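Long-range contact in conserved domain protein (Streptococcus pneumoniae, PDB 4IAJ), which is of unknown function and belongs to the DUF4649 family of small conserved bacterial domains: residues 39-51 / 58-70. Numbering follows the deposited sequence.
With EDO (1,2-ethanediol), chain P.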
loop_
_atom_site.group_PDB
_atom_site.type_symbol
_atom_site.label_atom_id
_atom_site.label_comp_id
_atom_site.label_asym_id
_atom_site.label_seq_id
_atom_site.Cartn_x
_atom_site.Cartn_y
_atom_site.Cartn_z
ATOM N N GLY B 39 -0.818 9.565 -1.578
ATOM C CA GLY B 39 -0.603 10.420 -2.741
ATOM C C GLY B 39 0.701 10.014 -3.371
ATOM O O GLY B 39 1.635 9.611 -2.653
ATOM N N VAL B 40 0.759 10.085 -4.696
ATOM C CA VAL B 40 1.947 9.724 -5.466
ATOM C C VAL B 40 3.173 10.456 -4.961
ATOM O O VAL B 40 4.235 9.883 -4.810
ATOM C CB VAL B 40 1.820 10.076 -6.973
ATOM C CG1 VAL B 40 3.117 9.756 -7.721
ATOM C CG2 VAL B 40 0.667 9.340 -7.621
ATOM N N ALA B 41 2.996 11.739 -4.700
ATOM C CA ALA B 41 4.129 12.629 -4.406
ATOM C C ALA B 41 4.504 12.743 -2.931
ATOM O O ALA B 41 5.414 13.506 -2.610
ATOM C CB ALA B 41 3.804 14.013 -4.940
ATOM N N ASP B 42 3.814 12.012 -2.046
ATOM C CA ASP B 42 3.906 12.234 -0.588
ATOM C C ASP B 42 5.304 12.212 0.001
ATOM O O ASP B 42 5.544 12.888 0.985
ATOM C CB ASP B 42 3.063 11.216 0.196
ATOM C CG ASP B 42 1.572 11.498 0.098
ATOM O OD1 ASP B 42 1.185 12.511 -0.531
ATOM O OD2 ASP B 42 0.801 10.687 0.623
ATOM N N TYR B 43 6.212 11.419 -0.550
ATOM C CA TYR B 43 7.578 11.382 0.022
ATOM C C TYR B 43 8.554 12.254 -0.768
ATOM O O TYR B 43 9.759 12.143 -0.610
ATOM C CB TYR B 43 8.083 9.955 0.074
ATOM C CG TYR B 43 7.485 9.167 1.194
ATOM C CD1 TYR B 43 6.290 8.461 1.030
ATOM C CD2 TYR B 43 8.102 9.136 2.417
ATOM C CE1 TYR B 43 5.748 7.739 2.081
ATOM C CE2 TYR B 43 7.593 8.411 3.464
ATOM C CZ TYR B 43 6.415 7.724 3.306
ATOM O OH TYR B 43 5.934 7.019 4.381
ATOM N N TYR B 44 8.051 13.121 -1.637
ATOM C CA TYR B 44 8.954 13.882 -2.468
ATOM C C TYR B 44 9.255 15.199 -1.775
ATOM O O TYR B 44 8.360 15.806 -1.182
ATOM C CB TYR B 44 8.355 14.126 -3.834
ATOM C CG TYR B 44 8.343 12.951 -4.802
ATOM C CD1 TYR B 44 9.362 12.002 -4.828
ATOM C CD2 TYR B 44 7.361 12.867 -5.771
ATOM C CE1 TYR B 44 9.357 10.970 -5.753
ATOM C CE2 TYR B 44 7.358 11.850 -6.713
ATOM C CZ TYR B 44 8.357 10.913 -6.706
ATOM O OH TYR B 44 8.393 9.935 -7.660
ATOM N N PRO B 45 10.520 15.654 -1.859
ATOM C CA PRO B 45 10.847 16.965 -1.296
ATOM C C PRO B 45 10.199 18.113 -2.060
ATOM O O PRO B 45 10.109 18.083 -3.299
ATOM C CB PRO B 45 12.374 17.038 -1.433
ATOM C CG PRO B 45 12.685 16.147 -2.600
ATOM C CD PRO B 45 11.668 15.049 -2.564
ATOM N N VAL B 46 9.765 19.129 -1.318
ATOM C CA VAL B 46 9.118 20.295 -1.917
ATOM C C VAL B 46 10.157 21.361 -2.217
ATOM O O VAL B 46 10.915 21.779 -1.348
ATOM C CB VAL B 46 7.987 20.848 -1.034
ATOM C CG1 VAL B 46 7.421 22.143 -1.596
ATOM C CG2 VAL B 46 6.874 19.810 -0.903
ATOM N N GLN B 47 10.191 21.772 -3.473
ATOM C CA GLN B 47 11.103 22.797 -3.913
ATOM C C GLN B 47 10.502 24.172 -3.720
ATOM O O GLN B 47 11.223 25.102 -3.386
ATOM C CB GLN B 47 11.444 22.580 -5.375
ATOM C CG GLN B 47 12.725 23.268 -5.789
ATOM C CD GLN B 47 12.727 23.591 -7.257
ATOM O OE1 GLN B 47 11.818 24.269 -7.753
ATOM N NE2 GLN B 47 13.733 23.096 -7.973
ATOM N N LYS B 48 9.189 24.312 -3.943
ATOM C CA LYS B 48 8.495 25.596 -3.758
ATOM C C LYS B 48 7.045 25.402 -3.296
ATOM O O LYS B 48 6.319 24.627 -3.892
ATOM C CB LYS B 48 8.504 26.383 -5.064
ATOM C CG LYS B 48 7.790 27.719 -5.011
ATOM C CD LYS B 48 7.992 28.512 -6.301
ATOM C CE LYS B 48 7.009 28.081 -7.378
ATOM N NZ LYS B 48 7.214 28.819 -8.653
ATOM N N LEU B 49 6.648 26.104 -2.236
ATOM C CA LEU B 49 5.264 26.118 -1.762
ATOM C C LEU B 49 4.782 27.557 -1.758
ATOM O O LEU B 49 5.308 28.377 -1.021
ATOM C CB LEU B 49 5.156 25.519 -0.369
ATOM C CG LEU B 49 3.847 25.721 0.391
ATOM C CD1 LEU B 49 2.684 25.024 -0.315
ATOM C CD2 LEU B 49 3.981 25.206 1.809
ATOM N N THR B 50 3.769 27.847 -2.570
ATOM C CA THR B 50 3.290 29.212 -2.772
ATOM C C THR B 50 1.842 29.286 -2.311
ATOM O O THR B 50 0.972 28.568 -2.830
ATOM C CB THR B 50 3.406 29.643 -4.250
ATOM O OG1 THR B 50 4.770 29.531 -4.691
ATOM C CG2 THR B 50 2.972 31.067 -4.436
ATOM N N TYR B 51 1.598 30.148 -1.331
ATOM C CA TYR B 51 0.275 30.362 -0.771
ATOM C C TYR B 51 -0.202 31.786 -1.060
ATOM O O TYR B 51 0.385 32.754 -0.577
ATOM C CB TYR B 51 0.296 30.108 0.732
ATOM C CG TYR B 51 -1.032 30.353 1.392
ATOM C CD1 TYR B 51 -2.076 29.448 1.241
ATOM C CD2 TYR B 51 -1.253 31.482 2.161
ATOM C CE1 TYR B 51 -3.302 29.664 1.847
ATOM C CE2 TYR B 51 -2.475 31.705 2.770
ATOM C CZ TYR B 51 -3.496 30.788 2.609
ATOM O OH TYR B 51 -4.712 30.984 3.207
ATOM N N TYR B 58 9.199 26.769 3.220
ATOM C CA TYR B 58 8.857 25.415 3.680
ATOM C C TYR B 58 9.949 24.409 3.337
ATOM O O TYR B 58 10.492 24.396 2.235
ATOM C CB TYR B 58 7.507 24.974 3.092
ATOM C CG TYR B 58 7.144 23.546 3.400
ATOM C CD1 TYR B 58 6.614 23.197 4.622
ATOM C CD2 TYR B 58 7.323 22.543 2.459
ATOM C CE1 TYR B 58 6.291 21.883 4.913
ATOM C CE2 TYR B 58 6.997 21.231 2.737
ATOM C CZ TYR B 58 6.477 20.905 3.961
ATOM O OH TYR B 58 6.147 19.605 4.237
ATOM N N HIS B 59 10.280 23.576 4.306
ATOM C CA HIS B 59 11.297 22.570 4.131
ATOM C C HIS B 59 10.674 21.271 4.616
ATOM O O HIS B 59 10.403 21.089 5.814
ATOM C CB HIS B 59 12.560 22.923 4.920
ATOM C CG HIS B 59 12.943 24.371 4.828
ATOM N ND1 HIS B 59 13.541 24.916 3.713
ATOM C CD2 HIS B 59 12.788 25.389 5.706
ATOM C CE1 HIS B 59 13.748 26.205 3.909
ATOM N NE2 HIS B 59 13.306 26.517 5.113
ATOM N N GLY B 60 10.410 20.374 3.680
ATOM C CA GLY B 60 9.788 19.122 4.027
ATOM C C GLY B 60 9.237 18.454 2.796
ATOM O O GLY B 60 9.478 18.910 1.658
ATOM N N THR B 61 8.530 17.356 3.045
ATOM C CA THR B 61 7.935 16.539 2.007
ATOM C C THR B 61 6.583 17.081 1.613
ATOM O O THR B 61 5.964 17.871 2.347
ATOM C CB THR B 61 7.702 15.093 2.477
ATOM O OG1 THR B 61 6.856 15.108 3.633
ATOM C CG2 THR B 61 8.996 14.415 2.825
ATOM N N TYR B 62 6.116 16.633 0.449
ATOM C CA TYR B 62 4.803 16.993 -0.030
ATOM C C TYR B 62 3.761 16.533 0.977
ATOM O O TYR B 62 2.852 17.267 1.294
ATOM C CB TYR B 62 4.539 16.349 -1.394
ATOM C CG TYR B 62 3.217 16.730 -2.015
ATOM C CD1 TYR B 62 2.029 16.115 -1.598
ATOM C CD2 TYR B 62 3.139 17.700 -3.005
ATOM C CE1 TYR B 62 0.815 16.468 -2.143
ATOM C CE2 TYR B 62 1.918 18.049 -3.561
ATOM C CZ TYR B 62 0.764 17.419 -3.125
ATOM O OH TYR B 62 -0.448 17.774 -3.667
ATOM N N GLY B 63 3.921 15.317 1.483
ATOM C CA GLY B 63 2.977 14.725 2.423
ATOM C C GLY B 63 2.782 15.506 3.700
ATOM O O GLY B 63 1.720 15.462 4.268
ATOM N N ASP B 64 3.803 16.241 4.135
ATOM C CA ASP B 64 3.713 17.029 5.376
ATOM C C ASP B 64 3.177 18.453 5.202
ATOM O O ASP B 64 3.045 19.197 6.189
ATOM C CB ASP B 64 5.092 17.111 6.034
ATOM C CG ASP B 64 5.463 15.858 6.771
ATOM O OD1 ASP B 64 4.559 15.084 7.149
ATOM O OD2 ASP B 64 6.670 15.660 7.010
ATOM N N ILE B 65 2.862 18.847 3.975
ATOM C CA ILE B 65 2.304 20.185 3.742
ATOM C C ILE B 65 0.965 20.412 4.425
ATOM O O ILE B 65 0.759 21.451 5.053
ATOM C CB ILE B 65 2.139 20.515 2.252
ATOM C CG1 ILE B 65 3.499 20.574 1.566
ATOM C CG2 ILE B 65 1.451 21.877 2.099
ATOM C CD1 ILE B 65 3.405 20.704 0.058
ATOM N N PHE B 66 0.068 19.434 4.334
ATOM C CA PHE B 66 -1.256 19.559 4.944
ATOM C C PHE B 66 -1.170 19.939 6.424
ATOM O O PHE B 66 -1.841 20.855 6.873
ATOM C CB PHE B 66 -2.048 18.250 4.755
ATOM C CG PHE B 66 -3.448 18.296 5.292
ATOM C CD1 PHE B 66 -4.479 18.819 4.532
ATOM C CD2 PHE B 66 -3.742 17.797 6.547
ATOM C CE1 PHE B 66 -5.776 18.864 5.019
ATOM C CE2 PHE B 66 -5.034 17.836 7.038
ATOM C CZ PHE B 66 -6.055 18.371 6.273
ATOM N N PHE B 67 -0.328 19.248 7.179
ATOM C CA PHE B 67 -0.205 19.520 8.611
ATOM C C PHE B 67 0.508 20.839 8.885
ATOM O O PHE B 67 0.093 21.592 9.757
ATOM C CB PHE B 67 0.504 18.351 9.289
ATOM C CG PHE B 67 -0.260 17.068 9.162
ATOM C CD1 PHE B 67 -1.372 16.836 9.958
ATOM C CD2 PHE B 67 0.065 16.138 8.174
ATOM C CE1 PHE B 67 -2.107 15.670 9.829
ATOM C CE2 PHE B 67 -0.675 14.966 8.035
ATOM C CZ PHE B 67 -1.767 14.740 8.862
ATOM N N TYR B 68 1.579 21.110 8.143
ATOM C CA TYR B 68 2.276 22.401 8.224
ATOM C C TYR B 68 1.320 23.580 8.084
ATOM O O TYR B 68 1.312 24.470 8.930
ATOM C CB TYR B 68 3.373 22.480 7.156
ATOM C CG TYR B 68 4.044 23.840 7.000
ATOM C CD1 TYR B 68 5.097 24.238 7.839
ATOM C CD2 TYR B 68 3.652 24.701 5.984
ATOM C CE1 TYR B 68 5.720 25.472 7.667
ATOM C CE2 TYR B 68 4.266 25.923 5.802
ATOM C CZ TYR B 68 5.291 26.311 6.638
ATOM O OH TYR B 68 5.861 27.539 6.414
ATOM N N LEU B 69 0.532 23.594 7.012
ATOM C CA LEU B 69 -0.372 24.705 6.737
ATOM C C LEU B 69 -1.404 24.871 7.838
ATOM O O LEU B 69 -1.734 25.989 8.211
ATOM C CB LEU B 69 -1.078 24.525 5.386
ATOM C CG LEU B 69 -0.213 24.757 4.151
ATOM C CD1 LEU B 69 -1.027 24.568 2.876
ATOM C CD2 LEU B 69 0.419 26.144 4.172
HETATM N N MSE B 70 -1.886 23.755 8.371
HETATM C CA MSE B 70 -2.925 23.774 9.395
HETATM C C MSE B 70 -2.460 24.416 10.667
HETATM O O MSE B 70 -3.271 24.926 11.422
HETATM C CB MSE B 70 -3.326 22.356 9.773
HETATM C CG MSE B 70 -4.744 22.059 9.343
HETATM SE SE MSE B 70 -5.143 20.220 9.901
HETATM C CE MSE B 70 -3.732 19.708 11.167
HETATM C C1 EDO P . 5.556 11.338 3.880
HETATM O O1 EDO P . 5.745 12.691 4.314
HETATM C C2 EDO P . 4.126 10.838 4.084
HETATM O O2 EDO P . 3.193 11.890 4.380
HETATM O O HOH W 1 11.765 20.864 1.251
#
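Val-46 and Leu-49 carry the apolar half of this contact, each lodging a branched end against the segment 58-70. In Val-46, CG1 anti to the backbone N (chi1 174°) leaves CG2 anti to the carbonyl carbon, 3.7 Å from Ile-65 CD1 and at the ring edge of Tyr-58, near the ring plane. Both methyls of Leu-49 reach Ile-65 CG2, and CD2 also sits 3.8 Å from Tyr-58 CB and meets Tyr-68 CE2. Earlier in the chain, Ala-41 CB stands over one face of the Tyr-62 ring, 4.3 Å from its centroid and 20° off the normal, a CH-pi contact.

Three backbone bonds fix the polar half. Val-46 N donates to Gly-60 O (3.0 Å) and Tyr-62 N to Tyr-44 O (2.9 Å), both nearly head-on to the carbonyl, making a single bridge between Pro-45 and Thr-61. Gly-63 N reaches Asp-42 O at a more bent 119° C=O...donor angle. A water extends the bridge, donating to Val-46 O and accepting from Gly-60 N.

In the second shell, Tyr-58 OH donates in the carbonyl plane to Thr-61 O (2.6 Å), which also accepts from Asp-64 N, tying the ring to the backbone ahead of helix 65-71. Thr-61 OG1 accepts from Asp-64 N (3.3 Å), an ST motif, and hydrogen-bonds O1 of an ethanediol (2.7 Å), probably from the crystallisation liquor, whose C1 lies over the Tyr-43 ring. Asp-42 OD2 takes Gly-39 N, bracing the type I turn 39-42. The arrangement is helix-on-sheet packing of an alpha+beta fold, a lone beta bridge tying the helix lead-in to the approach to strand 46-51.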